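Local coordinates for putative lipoprotein (Bacteroides fragilis, PDB 3QNK) that is a SusD-like protein, probably an outer-membrane lipoprotein that helps capture glycans at the cell surface for import, at residues L38-R42 against P71-D75; V47-K53 against D353-T357; R494-V500 against Q513-Y517. One frame throughout, in Å; residues are numbered along the deposited sequence.

How the contacts relate
The three contacts illustrate how loops, rather than helices, can knit together a SusD-like chain richer in helix than in strand. The centres of contacts 1 and 2 lie about 16 Å apart and those of 1 and 3 about 13 Å, whereas those of contacts 2 and 3 are about 27 Å apart, with nearest atoms about 15 Å apart. Contacts 1 and 2 share the loop between helices 17-29 and 55-58, and their segments alternate along the chain; they meet where Asn41 packs on Val47 and Ser48. Contact 3 follows near the C-terminus, and its Thr498 and Pro499 pack on Asp73 and Pro71. Contact 1 thus touches both others, while contact 2 joins the early loop to residues 353-357.

Contact 1 of 3, residues L38-R42 against P71-D75; sequences LQENR and PQDDD
Arg42 and Asp74 approach from opposite directions and join two loops through a salt bridge that uses one nitrogen. NH2 of Arg42 lies 2.7 Å from OD1 of Asp74 and meets its syn lone pair, with the N-H somewhat bent from the acceptor (147°). Guanidinium and carboxylate are nearly coplanar, 17° apart. The other oxygen, OD2 of Asp74, pairs with Arg125, so two arginines share the carboxylate and probably stabilise its negative charge.

The tight side lies around Arg42. A bend at chi3 (-90°) turns its head so that NE of Arg42 donates to OE1 of Gln39 over 3.1 Å, in the plane of that carbonyl; NH2 adds a weak bond to the same oxygen. This second grip should restrain rotation of the guanidinium. Gln39 is itself held through NE2 by Tyr455, while Phe454 of helix 453-460 packs on Arg42. CB of Leu38 covers one guanidinium face toward its rim, and the backbone O of Gln72 sits 3.8 Å above the opposite face of the Arg42 guanidinium, also offset toward the rim.

The looser side begins at NH1. NH1 of Arg42 is 4.3 Å from OE1 of Gln72, and a water fills in: it donates to OE1 of Gln72 over 2.6 Å and accepts only weakly from NH1 of Arg42. Gln72 is partly exposed, yet its amide is fixed by Ala56 O and Lys60 N. The result is a buried arginine, covered on both faces and bonded at its edge, that ties together the loops flanking helix 55-58 in the N-terminal helical region of the SusD fold.

Contact 2 of 3, residues V47-K53 against D353-T357; sequences VSAQRDK and DGSLT
Arg51 lays its side chain against Leu356, so that its CB and its guanidinium both meet this leucine. CB of Arg51 touches CD1 of Leu356 at 3.5 Å. CG stands anti to the backbone N (chi1 178°), and a bend at chi3 (67°) folds the head back over the same methyl, with Leu356 CD1 3.6 Å above the centre of the Arg51 guanidinium plane. NE donates to OD1 of Asp52, which it meets from above the carboxylate plane, and NH2 of Arg51 reaches OD2 of Asp52 at 2.7 Å, a side-on salt bridge. NH1 turns instead to Thr486 O of strand 480-488, while a phosphate ion makes a long, weak ion pair with NE.

OD1 of Asp353 takes both a hydrogen bond and a salt bridge. NE2 of Gln50 lies 3.2 Å from OD1 of Asp353 and approaches from above the carboxylate plane; the same nitrogen makes its stronger bond to Trp271 O. Extended Lys53 brings NZ to 3.5 Å from OD1 of Asp353, a looser salt bridge near the second subunit, whose Val506 packs on Lys53.

Water bridges Val47 O to Leu356 N, beside the apolar contact of Val47 CB with Thr357 CG2. A type I beta turn, Ser48 to Arg51, in the loop between helices 17-29 and 55-58 thus sits against the loop between strands 339-340 and 360-361, joining N-terminal and SusD-family parts.

Contact 3 of 3, residues R494-V500 against Q513-Y517; sequences RLYLTPV and QNLGY
The ring of Tyr517 is sandwiched: CB of Pro499 lies over one face, 3.7 Å from the ring centroid, and CD of Arg494 over the opposite face at 4.1 Å, both as CH-pi contacts. Tyr517 ends a type II beta turn, Asn514 to Tyr517, in which Gly516 takes the positive phi (93°) of the third position. Leu497 O sits at the ring's edge. Beyond CD, the Arg494 guanidinium tilts 25° from the ring, with CE1 of Tyr517 over its rim and Gly516 O at its own edge, in plane.

NH1 of Arg494 donates to Gly516 O over 3.0 Å, while NE forms a salt bridge with Asp64. The hydroxyl OH of Tyr517 lies near two backbone oxygens, 2.9 Å from Leu497 O and 3.0 Å from Arg494 O. ND2 of Asn514 reaches Thr498 O at 2.8 Å, with OD1 held by Arg146. Farther along, the amide of Gln513 mimics a backbone partner for Val500: NE2 donates nearly straight (172°) to Val500 O, and OE1 of Gln513 accepts from both Val500 N and Asn514 N, each at 2.8 Å from OE1.

Contact 1 of 3, residues L38-R42 against P71-D75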
ATOM      1  N   LEU B  38      12.353   8.933  -7.591  1.00 41.69           N
ATOM      2  CA  LEU B  38      13.237   8.719  -6.477  1.00 40.77           C
ATOM      3  C   LEU B  38      14.496   8.003  -6.895  1.00 45.86           C
ATOM      4  O   LEU B  38      15.574   8.439  -6.492  1.00 48.52           O
ATOM      5  CB  LEU B  38      12.518   8.028  -5.327  1.00 41.19           C
ATOM      6  CG  LEU B  38      11.455   8.896  -4.601  1.00 46.49           C
ATOM      7  CD1 LEU B  38      11.005   8.226  -3.345  1.00 47.16           C
ATOM      8  CD2 LEU B  38      11.996  10.303  -4.242  1.00 45.28           C
ATOM      9  N   GLN B  39      14.411   7.013  -7.772  1.00 40.61           N
ATOM     10  CA  GLN B  39      15.595   6.309  -8.304  1.00 38.91           C
ATOM     11  C   GLN B  39      16.569   7.277  -9.012  1.00 44.30           C
ATOM     12  O   GLN B  39      17.776   7.117  -8.839  1.00 43.84           O
ATOM     13  CB  GLN B  39      15.185   5.177  -9.267  1.00 39.31           C
ATOM     14  CG  GLN B  39      14.415   4.055  -8.586  1.00 35.99           C
ATOM     15  CD  GLN B  39      15.275   3.266  -7.646  1.00 45.26           C
ATOM     16  OE1 GLN B  39      15.777   3.756  -6.613  1.00 40.02           O
ATOM     17  NE2 GLN B  39      15.434   2.016  -7.991  1.00 32.26           N
ATOM     18  N   GLU B  40      16.048   8.286  -9.781  1.00 41.69           N
ATOM     19  CA  GLU B  40      16.885   9.281 -10.458  1.00 41.65           C
ATOM     20  C   GLU B  40      17.589  10.179  -9.434  1.00 46.68           C
ATOM     21  O   GLU B  40      18.744  10.559  -9.638  1.00 45.37           O
ATOM     22  CB  GLU B  40      16.069  10.135 -11.440  1.00 43.40           C
ATOM     23  CG  GLU B  40      16.926  10.808 -12.501  1.00 48.88           C
ATOM     24  CD  GLU B  40      17.393   9.995 -13.701  1.00 65.29           C
ATOM     25  OE1 GLU B  40      17.145   8.765 -13.763  1.00 69.23           O
ATOM     26  OE2 GLU B  40      18.034  10.612 -14.584  1.00 46.81           O
ATOM     27  N   ASN B  41      16.884  10.491  -8.315  1.00 42.64           N
ATOM     28  CA  ASN B  41      17.387  11.290  -7.212  1.00 40.53           C
ATOM     29  C   ASN B  41      18.339  10.452  -6.351  1.00 45.27           C
ATOM     30  O   ASN B  41      18.896  10.951  -5.353  1.00 45.82           O
ATOM     31  CB  ASN B  41      16.210  11.813  -6.394  1.00 38.62           C
ATOM     32  CG  ASN B  41      15.477  12.934  -7.045  1.00 46.05           C
ATOM     33  OD1 ASN B  41      16.037  14.001  -7.307  1.00 41.89           O
ATOM     34  ND2 ASN B  41      14.194  12.727  -7.307  1.00 43.58           N
ATOM     35  N   ARG B  42      18.488   9.149  -6.713  1.00 41.70           N
ATOM     36  CA  ARG B  42      19.418   8.236  -6.027  1.00 40.89           C
ATOM     37  C   ARG B  42      20.549   7.923  -6.996  1.00 42.33           C
ATOM     38  O   ARG B  42      21.215   6.913  -6.860  1.00 45.07           O
ATOM     39  CB  ARG B  42      18.718   6.976  -5.445  1.00 39.51           C
ATOM     40  CG  ARG B  42      17.682   7.388  -4.407  1.00 36.38           C
ATOM     41  CD  ARG B  42      17.122   6.298  -3.566  1.00 29.95           C
ATOM     42  NE  ARG B  42      15.938   5.709  -4.170  1.00 43.95           N
ATOM     43  CZ  ARG B  42      14.719   5.672  -3.629  1.00 53.68           C
ATOM     44  NH1 ARG B  42      14.507   6.166  -2.417  1.00 23.92           N
ATOM     45  NH2 ARG B  42      13.712   5.114  -4.287  1.00 46.24           N
ATOM     46  N   PRO B  71      14.241  -0.582   3.986  1.00 44.99           N
ATOM     47  CA  PRO B  71      14.801  -0.915   2.673  1.00 44.40           C
ATOM     48  C   PRO B  71      14.729   0.173   1.617  1.00 50.96           C
ATOM     49  O   PRO B  71      15.543   0.157   0.693  1.00 53.88           O
ATOM     50  CB  PRO B  71      14.008  -2.151   2.245  1.00 45.32           C
ATOM     51  CG  PRO B  71      12.792  -2.122   3.003  1.00 48.89           C
ATOM     52  CD  PRO B  71      12.977  -1.301   4.221  1.00 45.42           C
ATOM     53  N   GLN B  72      13.750   1.067   1.718  1.00 46.85           N
ATOM     54  CA  GLN B  72      13.461   2.146   0.771  1.00 45.72           C
ATOM     55  C   GLN B  72      13.383   1.592  -0.658  1.00 52.66           C
ATOM     56  O   GLN B  72      13.958   2.146  -1.596  1.00 52.60           O
ATOM     57  CB  GLN B  72      14.451   3.310   0.925  1.00 46.06           C
ATOM     58  CG  GLN B  72      14.364   3.912   2.328  1.00 44.36           C
ATOM     59  CD  GLN B  72      15.043   5.219   2.583  1.00 56.86           C
ATOM     60  OE1 GLN B  72      15.654   5.865   1.712  1.00 60.35           O
ATOM     61  NE2 GLN B  72      14.898   5.646   3.815  1.00 36.68           N
ATOM     62  N   ASP B  73      12.638   0.470  -0.797  1.00 51.81           N
ATOM     63  CA  ASP B  73      12.423  -0.301  -2.030  1.00 51.05           C
ATOM     64  C   ASP B  73      11.238   0.224  -2.817  1.00 54.61           C
ATOM     65  O   ASP B  73      10.924  -0.302  -3.887  1.00 53.71           O
ATOM     66  CB  ASP B  73      12.210  -1.788  -1.685  1.00 52.62           C
ATOM     67  CG  ASP B  73      10.975  -2.128  -0.863  1.00 54.40           C
ATOM     68  OD1 ASP B  73      10.528  -1.262  -0.064  1.00 52.58           O
ATOM     69  OD2 ASP B  73      10.446  -3.264  -1.023  1.00 57.94           O
ATOM     70  N   ASP B  74      10.582   1.272  -2.280  1.00 53.30           N
ATOM     71  CA  ASP B  74       9.425   1.958  -2.851  1.00 53.66           C
ATOM     72  C   ASP B  74       8.229   1.009  -2.913  1.00 59.92           C
ATOM     73  O   ASP B  74       7.379   1.140  -3.799  1.00 63.94           O
ATOM     74  CB  ASP B  74       9.767   2.532  -4.245  1.00 55.70           C
ATOM     75  CG  ASP B  74      11.072   3.317  -4.308  1.00 65.09           C
ATOM     76  OD1 ASP B  74      11.390   4.042  -3.314  1.00 67.20           O
ATOM     77  OD2 ASP B  74      11.774   3.219  -5.347  1.00 60.21           O
ATOM     78  N   ASP B  75       8.185   0.028  -1.979  1.00 53.39           N
ATOM     79  CA  ASP B  75       7.151  -1.002  -1.802  1.00 52.53           C
ATOM     80  C   ASP B  75       6.957  -1.832  -3.049  1.00 53.71           C
ATOM     81  O   ASP B  75       5.855  -2.373  -3.259  1.00 53.22           O
ATOM     82  CB  ASP B  75       5.819  -0.352  -1.378  1.00 55.62           C
ATOM     83  CG  ASP B  75       5.893   0.419  -0.066  1.00 69.96           C
ATOM     84  OD1 ASP B  75       6.147  -0.215   0.984  1.00 72.47           O
ATOM     85  OD2 ASP B  75       5.639   1.642  -0.081  1.00 79.94           O
TER
HETATM   86  O   HOH W   1      17.001   5.550  -0.433  1.00 48.22           O

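Contact 2 of 3, residues V47-K53 against D353-T357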
ATOM      1  N   VAL B  47      20.034  15.823  -7.441  1.00 42.99           N
ATOM      2  CA  VAL B  47      19.963  16.059  -6.000  1.00 42.56           C
ATOM      3  C   VAL B  47      18.575  16.675  -5.793  1.00 48.52           C
ATOM      4  O   VAL B  47      18.330  17.790  -6.266  1.00 49.93           O
ATOM      5  CB  VAL B  47      21.111  16.940  -5.418  1.00 46.18           C
ATOM      6  CG1 VAL B  47      20.877  17.246  -3.937  1.00 44.62           C
ATOM      7  CG2 VAL B  47      22.496  16.316  -5.643  1.00 45.93           C
ATOM      8  N   SER B  48      17.652  15.930  -5.171  1.00 45.34           N
ATOM      9  CA  SER B  48      16.262  16.382  -4.958  1.00 45.93           C
ATOM     10  C   SER B  48      16.155  17.707  -4.196  1.00 51.54           C
ATOM     11  O   SER B  48      16.884  17.938  -3.231  1.00 52.59           O
ATOM     12  CB  SER B  48      15.464  15.326  -4.193  1.00 47.81           C
ATOM     13  OG  SER B  48      14.101  15.671  -4.008  1.00 56.04           O
ATOM     14  N   ALA B  49      15.186  18.543  -4.595  1.00 47.03           N
ATOM     15  CA  ALA B  49      14.839  19.770  -3.886  1.00 46.88           C
ATOM     16  C   ALA B  49      14.325  19.406  -2.468  1.00 48.30           C
ATOM     17  O   ALA B  49      14.179  20.304  -1.614  1.00 49.25           O
ATOM     18  CB  ALA B  49      13.771  20.528  -4.660  1.00 48.33           C
ATOM     19  N   GLN B  50      14.074  18.071  -2.232  1.00 40.40           N
ATOM     20  CA  GLN B  50      13.618  17.499  -0.963  1.00 40.59           C
ATOM     21  C   GLN B  50      14.740  16.756  -0.236  1.00 46.95           C
ATOM     22  O   GLN B  50      14.454  16.002   0.699  1.00 47.52           O
ATOM     23  CB  GLN B  50      12.427  16.554  -1.155  1.00 41.28           C
ATOM     24  CG  GLN B  50      11.111  17.259  -1.397  1.00 46.11           C
ATOM     25  CD  GLN B  50      10.995  17.855  -2.780  1.00 60.23           C
ATOM     26  OE1 GLN B  50      11.159  17.178  -3.837  1.00 63.64           O
ATOM     27  NE2 GLN B  50      10.719  19.148  -2.788  1.00 38.68           N
ATOM     28  N   ARG B  51      16.012  16.990  -0.659  1.00 43.24           N
ATOM     29  CA  ARG B  51      17.214  16.372  -0.139  1.00 42.38           C
ATOM     30  C   ARG B  51      17.205  16.378   1.350  1.00 49.09           C
ATOM     31  O   ARG B  51      17.481  15.328   1.938  1.00 49.78           O
ATOM     32  CB  ARG B  51      18.480  17.073  -0.664  1.00 44.49           C
ATOM     33  CG  ARG B  51      19.806  16.511  -0.109  1.00 54.11           C
ATOM     34  CD  ARG B  51      20.925  17.516  -0.175  1.00 48.40           C
ATOM     35  NE  ARG B  51      20.696  18.641   0.730  1.00 46.26           N
ATOM     36  CZ  ARG B  51      21.148  19.872   0.512  1.00 57.66           C
ATOM     37  NH1 ARG B  51      21.827  20.151  -0.592  1.00 42.52           N
ATOM     38  NH2 ARG B  51      20.884  20.844   1.370  1.00 44.48           N
ATOM     39  N   ASP B  52      16.855  17.542   1.962  1.00 47.49           N
ATOM     40  CA  ASP B  52      16.819  17.730   3.416  1.00 47.69           C
ATOM     41  C   ASP B  52      15.466  17.380   4.021  1.00 52.53           C
ATOM     42  O   ASP B  52      15.426  16.720   5.061  1.00 52.58           O
ATOM     43  CB  ASP B  52      17.187  19.164   3.794  1.00 49.19           C
ATOM     44  CG  ASP B  52      18.562  19.631   3.313  1.00 57.66           C
ATOM     45  OD1 ASP B  52      19.540  18.827   3.396  1.00 58.29           O
ATOM     46  OD2 ASP B  52      18.676  20.815   2.894  1.00 56.32           O
ATOM     47  N   LYS B  53      14.369  17.801   3.370  1.00 48.44           N
ATOM     48  CA  LYS B  53      13.005  17.591   3.847  1.00 47.66           C
ATOM     49  C   LYS B  53      12.646  16.094   3.989  1.00 50.29           C
ATOM     50  O   LYS B  53      11.963  15.741   4.952  1.00 51.66           O
ATOM     51  CB  LYS B  53      12.008  18.314   2.920  1.00 49.17           C
ATOM     52  CG  LYS B  53      10.593  18.493   3.486  1.00 59.22           C
ATOM     53  CD  LYS B  53       9.683  19.185   2.478  1.00 70.22           C
ATOM     54  CE  LYS B  53       8.564  19.979   3.107  1.00 68.37           C
ATOM     55  NZ  LYS B  53       7.836  20.776   2.075  1.00 82.07           N
ATOM     56  N   ASP B 353      11.687  24.081  -0.950  1.00 55.44           N
ATOM     57  CA  ASP B 353      11.366  23.448  -2.234  1.00 54.49           C
ATOM     58  C   ASP B 353      11.993  24.210  -3.449  1.00 57.25           C
ATOM     59  O   ASP B 353      11.648  23.935  -4.596  1.00 57.96           O
ATOM     60  CB  ASP B 353       9.851  23.221  -2.414  1.00 57.02           C
ATOM     61  CG  ASP B 353       9.204  22.529  -1.239  1.00 72.90           C
ATOM     62  OD1 ASP B 353       9.775  21.495  -0.758  1.00 73.88           O
ATOM     63  OD2 ASP B 353       8.125  22.997  -0.801  1.00 79.41           O
ATOM     64  N   GLY B 354      12.939  25.109  -3.188  1.00 51.38           N
ATOM     65  CA  GLY B 354      13.706  25.761  -4.240  1.00 49.95           C
ATOM     66  C   GLY B 354      14.806  24.801  -4.659  1.00 51.31           C
ATOM     67  O   GLY B 354      15.169  23.894  -3.900  1.00 50.75           O
ATOM     68  N   SER B 355      15.335  24.947  -5.857  1.00 47.29           N
ATOM     69  CA  SER B 355      16.372  24.011  -6.327  1.00 46.11           C
ATOM     70  C   SER B 355      17.688  24.174  -5.512  1.00 53.00           C
ATOM     71  O   SER B 355      18.193  25.292  -5.312  1.00 54.95           O
ATOM     72  CB  SER B 355      16.621  24.190  -7.817  1.00 46.39           C
ATOM     73  OG  SER B 355      17.833  23.578  -8.206  1.00 54.68           O
ATOM     74  N   LEU B 356      18.209  23.049  -5.024  1.00 46.75           N
ATOM     75  CA  LEU B 356      19.441  23.038  -4.248  1.00 44.67           C
ATOM     76  C   LEU B 356      20.666  23.027  -5.160  1.00 48.61           C
ATOM     77  O   LEU B 356      21.766  23.410  -4.722  1.00 49.64           O
ATOM     78  CB  LEU B 356      19.466  21.833  -3.313  1.00 43.17           C
ATOM     79  CG  LEU B 356      18.325  21.776  -2.295  1.00 46.06           C
ATOM     80  CD1 LEU B 356      18.266  20.417  -1.645  1.00 44.59           C
ATOM     81  CD2 LEU B 356      18.404  22.926  -1.273  1.00 40.66           C
ATOM     82  N   THR B 357      20.468  22.643  -6.444  1.00 43.22           N
ATOM     83  CA  THR B 357      21.559  22.566  -7.432  1.00 41.79           C
ATOM     84  C   THR B 357      21.671  23.771  -8.325  1.00 46.19           C
ATOM     85  O   THR B 357      22.726  23.939  -8.916  1.00 47.34           O
ATOM     86  CB  THR B 357      21.429  21.325  -8.302  1.00 41.74           C
ATOM     87  OG1 THR B 357      20.339  21.491  -9.223  1.00 47.26           O
ATOM     88  CG2 THR B 357      21.265  20.047  -7.475  1.00 36.51           C
TER
HETATM   89  O   HOH W   2      17.425  20.554  -5.951  1.00 46.42           O
HETATM   90  O   HOH W   3      14.780  23.042  -1.555  1.00 48.40           O

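Contact 3 of 3, residues R494-V500 against Q513-Y517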
ATOM      1  N   ARG B 494      27.068  -3.508  -1.852  1.00 39.77           N
ATOM      2  CA  ARG B 494      25.778  -4.141  -1.546  1.00 38.62           C
ATOM      3  C   ARG B 494      24.630  -3.382  -2.203  1.00 45.51           C
ATOM      4  O   ARG B 494      23.572  -3.976  -2.432  1.00 48.24           O
ATOM      5  CB  ARG B 494      25.537  -4.244  -0.018  1.00 36.86           C
ATOM      6  CG  ARG B 494      25.306  -2.902   0.675  1.00 38.03           C
ATOM      7  CD  ARG B 494      25.078  -3.052   2.138  1.00 36.69           C
ATOM      8  NE  ARG B 494      24.731  -1.760   2.704  1.00 41.11           N
ATOM      9  CZ  ARG B 494      24.146  -1.581   3.882  1.00 55.55           C
ATOM     10  NH1 ARG B 494      23.797  -2.624   4.625  1.00 41.88           N
ATOM     11  NH2 ARG B 494      23.879  -0.359   4.312  1.00 40.50           N
ATOM     12  N   LEU B 495      24.839  -2.072  -2.501  1.00 41.29           N
ATOM     13  CA  LEU B 495      23.879  -1.164  -3.143  1.00 39.19           C
ATOM     14  C   LEU B 495      23.635  -1.513  -4.617  1.00 44.85           C
ATOM     15  O   LEU B 495      22.808  -0.864  -5.277  1.00 45.14           O
ATOM     16  CB  LEU B 495      24.325   0.292  -3.008  1.00 37.78           C
ATOM     17  CG  LEU B 495      24.447   0.886  -1.590  1.00 40.42           C
ATOM     18  CD1 LEU B 495      25.004   2.277  -1.668  1.00 40.37           C
ATOM     19  CD2 LEU B 495      23.087   0.918  -0.837  1.00 34.61           C
ATOM     20  N   TYR B 496      24.314  -2.581  -5.134  1.00 43.11           N
ATOM     21  CA  TYR B 496      24.093  -3.066  -6.520  1.00 41.23           C
ATOM     22  C   TYR B 496      22.790  -3.880  -6.572  1.00 47.42           C
ATOM     23  O   TYR B 496      22.298  -4.198  -7.665  1.00 46.38           O
ATOM     24  CB  TYR B 496      25.285  -3.839  -7.075  1.00 39.25           C
ATOM     25  CG  TYR B 496      26.413  -2.944  -7.550  1.00 39.31           C
ATOM     26  CD1 TYR B 496      26.167  -1.851  -8.377  1.00 39.10           C
ATOM     27  CD2 TYR B 496      27.732  -3.204  -7.194  1.00 42.70           C
ATOM     28  CE1 TYR B 496      27.199  -1.014  -8.795  1.00 39.72           C
ATOM     29  CE2 TYR B 496      28.773  -2.352  -7.586  1.00 44.05           C
ATOM     30  CZ  TYR B 496      28.504  -1.275  -8.407  1.00 46.55           C
ATOM     31  OH  TYR B 496      29.539  -0.463  -8.797  1.00 46.25           O
ATOM     32  N   LEU B 497      22.180  -4.131  -5.374  1.00 43.79           N
ATOM     33  CA  LEU B 497      20.877  -4.783  -5.219  1.00 42.28           C
ATOM     34  C   LEU B 497      20.087  -4.119  -4.107  1.00 45.45           C
ATOM     35  O   LEU B 497      20.682  -3.664  -3.130  1.00 47.47           O
ATOM     36  CB  LEU B 497      21.031  -6.287  -4.940  1.00 41.87           C
ATOM     37  CG  LEU B 497      21.381  -7.192  -6.137  1.00 45.79           C
ATOM     38  CD1 LEU B 497      21.420  -8.638  -5.705  1.00 46.43           C
ATOM     39  CD2 LEU B 497      20.354  -7.024  -7.301  1.00 44.42           C
ATOM     40  N   THR B 498      18.751  -4.049  -4.255  1.00 40.88           N
ATOM     41  CA  THR B 498      17.809  -3.484  -3.259  1.00 40.29           C
ATOM     42  C   THR B 498      17.540  -4.518  -2.156  1.00 43.01           C
ATOM     43  O   THR B 498      17.360  -5.690  -2.492  1.00 43.98           O
ATOM     44  CB  THR B 498      16.522  -3.041  -3.965  1.00 43.15           C
ATOM     45  OG1 THR B 498      16.890  -2.025  -4.882  1.00 53.81           O
ATOM     46  CG2 THR B 498      15.454  -2.490  -3.002  1.00 32.65           C
ATOM     47  N   PRO B 499      17.524  -4.165  -0.845  1.00 39.84           N
ATOM     48  CA  PRO B 499      17.249  -5.214   0.170  1.00 39.99           C
ATOM     49  C   PRO B 499      15.817  -5.723   0.079  1.00 47.41           C
ATOM     50  O   PRO B 499      14.899  -4.987  -0.315  1.00 47.85           O
ATOM     51  CB  PRO B 499      17.493  -4.515   1.517  1.00 40.22           C
ATOM     52  CG  PRO B 499      17.497  -3.096   1.261  1.00 42.27           C
ATOM     53  CD  PRO B 499      17.676  -2.833  -0.209  1.00 39.14           C
ATOM     54  N   VAL B 500      15.648  -7.005   0.357  1.00 44.93           N
ATOM     55  CA  VAL B 500      14.321  -7.595   0.440  1.00 45.43           C
ATOM     56  C   VAL B 500      13.786  -7.103   1.799  1.00 49.90           C
ATOM     57  O   VAL B 500      14.535  -7.148   2.790  1.00 47.73           O
ATOM     58  CB  VAL B 500      14.342  -9.147   0.296  1.00 49.08           C
ATOM     59  CG1 VAL B 500      12.977  -9.761   0.597  1.00 49.43           C
ATOM     60  CG2 VAL B 500      14.847  -9.579  -1.081  1.00 48.08           C
ATOM     61  N   GLN B 513      17.970 -13.125   2.067  1.00 46.36           N
ATOM     62  CA  GLN B 513      18.265 -11.717   1.877  1.00 44.53           C
ATOM     63  C   GLN B 513      19.382 -11.553   0.866  1.00 48.28           C
ATOM     64  O   GLN B 513      20.159 -12.479   0.654  1.00 48.61           O
ATOM     65  CB  GLN B 513      18.678 -11.101   3.241  1.00 44.96           C
ATOM     66  CG  GLN B 513      18.935  -9.600   3.265  1.00 39.84           C
ATOM     67  CD  GLN B 513      17.787  -8.796   2.692  1.00 54.87           C
ATOM     68  OE1 GLN B 513      17.734  -8.510   1.496  1.00 44.29           O
ATOM     69  NE2 GLN B 513      16.833  -8.437   3.534  1.00 49.19           N
ATOM     70  N   ASN B 514      19.465 -10.374   0.255  1.00 43.97           N
ATOM     71  CA  ASN B 514      20.523 -10.025  -0.667  1.00 43.21           C
ATOM     72  C   ASN B 514      21.787  -9.767   0.140  1.00 49.91           C
ATOM     73  O   ASN B 514      21.704  -9.391   1.312  1.00 50.92           O
ATOM     74  CB  ASN B 514      20.124  -8.810  -1.494  1.00 38.40           C
ATOM     75  CG  ASN B 514      19.303  -9.163  -2.693  1.00 56.24           C
ATOM     76  OD1 ASN B 514      19.446 -10.243  -3.274  1.00 55.75           O
ATOM     77  ND2 ASN B 514      18.474  -8.227  -3.140  1.00 50.96           N
ATOM     78  N   LEU B 515      22.954  -9.998  -0.471  1.00 46.09           N
ATOM     79  CA  LEU B 515      24.249  -9.796   0.150  1.00 46.03           C
ATOM     80  C   LEU B 515      24.429  -8.370   0.740  1.00 48.37           C
ATOM     81  O   LEU B 515      24.074  -7.377   0.119  1.00 49.24           O
ATOM     82  CB  LEU B 515      25.303 -10.063  -0.911  1.00 46.54           C
ATOM     83  CG  LEU B 515      26.715 -10.244  -0.427  1.00 52.57           C
ATOM     84  CD1 LEU B 515      27.037 -11.726  -0.206  1.00 53.62           C
ATOM     85  CD2 LEU B 515      27.657  -9.636  -1.430  1.00 56.10           C
ATOM     86  N   GLY B 516      24.967  -8.307   1.937  1.00 44.47           N
ATOM     87  CA  GLY B 516      25.257  -7.047   2.601  1.00 44.71           C
ATOM     88  C   GLY B 516      24.188  -6.497   3.513  1.00 49.09           C
ATOM     89  O   GLY B 516      24.459  -5.552   4.257  1.00 48.70           O
ATOM     90  N   TYR B 517      22.967  -7.071   3.458  1.00 44.70           N
ATOM     91  CA  TYR B 517      21.855  -6.644   4.302  1.00 41.47           C
ATOM     92  C   TYR B 517      21.444  -7.739   5.307  1.00 51.84           C
ATOM     93  O   TYR B 517      21.948  -8.895   5.182  1.00 58.19           O
ATOM     94  CB  TYR B 517      20.644  -6.221   3.451  1.00 41.67           C
ATOM     95  CG  TYR B 517      20.949  -5.209   2.369  1.00 41.70           C
ATOM     96  CD1 TYR B 517      21.144  -3.863   2.677  1.00 43.97           C
ATOM     97  CD2 TYR B 517      20.986  -5.583   1.032  1.00 40.84           C
ATOM     98  CE1 TYR B 517      21.406  -2.924   1.678  1.00 43.47           C
ATOM     99  CE2 TYR B 517      21.234  -4.652   0.026  1.00 40.41           C
ATOM    100  CZ  TYR B 517      21.441  -3.325   0.352  1.00 48.11           C
ATOM    101  OH  TYR B 517      21.681  -2.424  -0.660  1.00 52.86           O
ATOM    102  OXT TYR B 517      20.641  -7.409   6.224  1.00 53.91           O
TER